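Local coordinates for protein putative cytochrome P450 120 (Synechocystis sp., PDB 2VE3) that binds heme and retinoic acid as a cytochrome P450 and probably acts as a monooxygenase that oxidises organic substrates, at residues L268-H273 and E360-E365. Numbering follows the deposited sequence.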
ATOM      1  N   LEU A 268      -7.895  14.097   2.695  1.00 16.17           N
ATOM      2  CA  LEU A 268      -8.578  14.187   3.970  1.00 16.74           C
ATOM      3  C   LEU A 268      -7.818  15.114   4.932  1.00 16.38           C
ATOM      4  O   LEU A 268      -8.368  16.131   5.383  1.00 16.62           O
ATOM      5  CB  LEU A 268      -8.786  12.787   4.569  1.00 16.74           C
ATOM      6  CG  LEU A 268      -9.465  12.605   5.934  1.00 19.02           C
ATOM      7  CD1 LEU A 268     -10.788  13.345   6.034  1.00 20.70           C
ATOM      8  CD2 LEU A 268      -9.653  11.115   6.249  1.00 18.03           C
ATOM      9  N   LEU A 269      -6.558  14.792   5.212  1.00 15.31           N
ATOM     10  CA  LEU A 269      -5.785  15.530   6.238  1.00 15.28           C
ATOM     11  C   LEU A 269      -5.409  16.979   5.915  1.00 16.02           C
ATOM     12  O   LEU A 269      -5.432  17.851   6.788  1.00 16.33           O
ATOM     13  CB  LEU A 269      -4.552  14.737   6.661  1.00 14.63           C
ATOM     14  CG  LEU A 269      -4.895  13.430   7.367  1.00 12.64           C
ATOM     15  CD1 LEU A 269      -3.681  12.451   7.385  1.00  8.36           C
ATOM     16  CD2 LEU A 269      -5.384  13.750   8.763  1.00 10.33           C
ATOM     17  N   LEU A 270      -5.054  17.239   4.671  1.00 16.70           N
ATOM     18  CA  LEU A 270      -4.695  18.608   4.295  1.00 17.82           C
ATOM     19  C   LEU A 270      -5.965  19.372   3.997  1.00 18.01           C
ATOM     20  O   LEU A 270      -5.946  20.585   3.895  1.00 18.73           O
ATOM     21  CB  LEU A 270      -3.723  18.621   3.119  1.00 17.17           C
ATOM     22  CG  LEU A 270      -2.215  18.487   3.416  1.00 18.73           C
ATOM     23  CD1 LEU A 270      -1.644  19.730   4.042  1.00 19.69           C
ATOM     24  CD2 LEU A 270      -1.853  17.246   4.257  1.00 18.41           C
ATOM     25  N   GLY A 271      -7.072  18.636   3.888  1.00 19.14           N
ATOM     26  CA  GLY A 271      -8.418  19.214   3.878  1.00 19.11           C
ATOM     27  C   GLY A 271      -8.781  19.838   5.216  1.00 19.13           C
ATOM     28  O   GLY A 271      -9.381  20.916   5.261  1.00 18.75           O
ATOM     29  N   GLN A 272      -8.401  19.152   6.297  1.00 19.07           N
ATOM     30  CA  GLN A 272      -8.699  19.558   7.679  1.00 19.43           C
ATOM     31  C   GLN A 272      -7.624  20.424   8.367  1.00 19.16           C
ATOM     32  O   GLN A 272      -7.831  20.873   9.497  1.00 20.23           O
ATOM     33  CB  GLN A 272      -8.922  18.317   8.559  1.00 19.31           C
ATOM     34  CG  GLN A 272     -10.043  17.402   8.151  1.00 19.72           C
ATOM     35  CD  GLN A 272     -10.037  16.118   8.948  1.00 19.76           C
ATOM     36  OE1 GLN A 272      -9.095  15.339   8.868  1.00 24.79           O
ATOM     37  NE2 GLN A 272     -11.082  15.892   9.725  1.00 20.29           N
ATOM     38  N   HIS A 273      -6.481  20.629   7.723  1.00 18.50           N
ATOM     39  CA  HIS A 273      -5.390  21.415   8.322  1.00 17.99           C
ATOM     40  C   HIS A 273      -4.859  22.394   7.296  1.00 17.88           C
ATOM     41  O   HIS A 273      -3.799  22.172   6.697  1.00 17.35           O
ATOM     42  CB  HIS A 273      -4.245  20.513   8.797  1.00 17.85           C
ATOM     43  CG  HIS A 273      -4.647  19.504   9.828  1.00 18.28           C
ATOM     44  ND1 HIS A 273      -4.382  19.665  11.172  1.00 18.04           N
ATOM     45  CD2 HIS A 273      -5.286  18.317   9.706  1.00 17.23           C
ATOM     46  CE1 HIS A 273      -4.843  18.617  11.834  1.00 20.08           C
ATOM     47  NE2 HIS A 273      -5.407  17.789  10.968  1.00 17.48           N
ATOM     48  N   GLU A 360      -3.283  10.689  17.940  1.00 24.66           N
ATOM     49  CA  GLU A 360      -4.433  10.940  17.093  1.00 24.22           C
ATOM     50  C   GLU A 360      -4.249  12.229  16.301  1.00 23.18           C
ATOM     51  O   GLU A 360      -5.029  12.523  15.392  1.00 22.57           O
ATOM     52  CB  GLU A 360      -5.716  10.981  17.936  1.00 24.65           C
ATOM     53  CG  GLU A 360      -5.915  12.282  18.749  1.00 27.62           C
ATOM     54  CD  GLU A 360      -5.116  12.332  20.048  1.00 30.13           C
ATOM     55  OE1 GLU A 360      -4.594  11.285  20.499  1.00 29.74           O
ATOM     56  OE2 GLU A 360      -5.026  13.438  20.633  1.00 33.98           O
ATOM     57  N   LYS A 361      -3.204  12.983  16.637  1.00 22.30           N
ATOM     58  CA  LYS A 361      -2.998  14.315  16.055  1.00 22.31           C
ATOM     59  C   LYS A 361      -2.045  14.309  14.877  1.00 20.77           C
ATOM     60  O   LYS A 361      -0.986  13.689  14.921  1.00 21.75           O
ATOM     61  CB  LYS A 361      -2.535  15.329  17.111  1.00 22.64           C
ATOM     62  CG  LYS A 361      -3.557  15.602  18.203  1.00 25.87           C
ATOM     63  CD  LYS A 361      -3.399  17.024  18.720  1.00 29.21           C
ATOM     64  CE  LYS A 361      -4.660  17.532  19.406  1.00 32.03           C
ATOM     65  NZ  LYS A 361      -4.668  17.258  20.869  1.00 32.83           N
ATOM     66  N   PHE A 362      -2.459  14.999  13.824  1.00 19.59           N
ATOM     67  CA  PHE A 362      -1.697  15.164  12.601  1.00 18.68           C
ATOM     68  C   PHE A 362      -0.662  16.271  12.794  1.00 19.47           C
ATOM     69  O   PHE A 362      -1.005  17.458  12.801  1.00 19.88           O
ATOM     70  CB  PHE A 362      -2.653  15.475  11.438  1.00 17.43           C
ATOM     71  CG  PHE A 362      -1.976  15.666  10.115  1.00 15.51           C
ATOM     72  CD1 PHE A 362      -1.381  14.594   9.456  1.00 12.68           C
ATOM     73  CD2 PHE A 362      -1.948  16.916   9.513  1.00 13.97           C
ATOM     74  CE1 PHE A 362      -0.747  14.764   8.237  1.00 11.38           C
ATOM     75  CE2 PHE A 362      -1.303  17.097   8.283  1.00 11.97           C
ATOM     76  CZ  PHE A 362      -0.712  16.011   7.638  1.00 12.40           C
ATOM     77  N   ASP A 363       0.602  15.879  12.951  1.00 19.37           N
ATOM     78  CA  ASP A 363       1.691  16.834  13.203  1.00 20.28           C
ATOM     79  C   ASP A 363       2.990  16.512  12.440  1.00 19.82           C
ATOM     80  O   ASP A 363       3.782  15.701  12.884  1.00 19.93           O
ATOM     81  CB  ASP A 363       1.959  16.917  14.715  1.00 20.16           C
ATOM     82  CG  ASP A 363       3.138  17.812  15.063  1.00 22.49           C
ATOM     83  OD1 ASP A 363       3.428  18.799  14.320  1.00 22.47           O
ATOM     84  OD2 ASP A 363       3.778  17.510  16.099  1.00 25.07           O
ATOM     85  N   PRO A 364       3.178  17.118  11.261  1.00 19.73           N
ATOM     86  CA  PRO A 364       4.395  17.050  10.460  1.00 20.35           C
ATOM     87  C   PRO A 364       5.726  17.350  11.204  1.00 20.77           C
ATOM     88  O   PRO A 364       6.769  16.806  10.825  1.00 20.39           O
ATOM     89  CB  PRO A 364       4.130  18.085   9.377  1.00 20.12           C
ATOM     90  CG  PRO A 364       2.656  17.997   9.177  1.00 19.96           C
ATOM     91  CD  PRO A 364       2.132  17.886  10.573  1.00 20.12           C
ATOM     92  N   GLU A 365       5.671  18.191  12.240  1.00 21.51           N
ATOM     93  CA  GLU A 365       6.842  18.575  13.039  1.00 22.19           C
ATOM     94  C   GLU A 365       7.501  17.411  13.777  1.00 22.53           C
ATOM     95  O   GLU A 365       8.539  17.597  14.380  1.00 23.45           O
ATOM     96  CB  GLU A 365       6.493  19.673  14.063  1.00 22.02           C
ATOM     97  CG  GLU A 365       5.862  20.925  13.479  1.00 22.55           C
ATOM     98  CD  GLU A 365       6.790  21.671  12.543  1.00 23.95           C
ATOM     99  OE1 GLU A 365       7.941  21.949  12.932  1.00 26.29           O
ATOM    100  OE2 GLU A 365       6.370  21.985  11.416  1.00 23.30           O
TER
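The ring of Phe362 has Leu269 CB over the centre of one face and Pro364 CD toward the rim of the other. Leu269 CB sits 4.0 Å from the ring centroid and only 7° off the ring normal, a CH-pi contact. His273 offers a face of its own: the edge of Phe362 leans over the imidazole in an edge-to-face pair, the planes tilted at 53°. Phe362 CD2 comes within 3.6 Å of His273 CD2. At the rim of the imidazole, in its plane, is Leu269 O.

With CG anti to the backbone N (chi1 -180°), the Phe362 ring extends beside its own carbonyl carbon, between Pro364 of its own segment and Leu269 of the helix. The branched leucines fit its outline: Leu269 CD1 lies 3.8 Å from Phe362 CD1, and Leu270 CD2 comes just as close to Phe362 CZ at the far end of the ring. His273, at the N-cap position of helix 274-285, suits its place because a flat imidazole can present a face to Phe362 CD2, while its NE2 lies 3.6 Å from Phe362 CB.

Just beyond Phe362, Asp363 OD1 accepts from Glu365 N in an Asx turn at the 3-10 segment 364-365, and Glu365 is tied to Arg279 of helix 274-285 by a salt bridge. Helix 302-314 adds Glu310 and Leu314 against Phe362.

This is structural packing away from the heme, joining the C-terminal end of the P450's long helix 241-272 to the loop preceding helix 394-411. No hydrogen bond links the segments, and apolar and CH-pi contacts are only weakly directional, so close fit round Phe362 and hydrophobic burial of its ring join them.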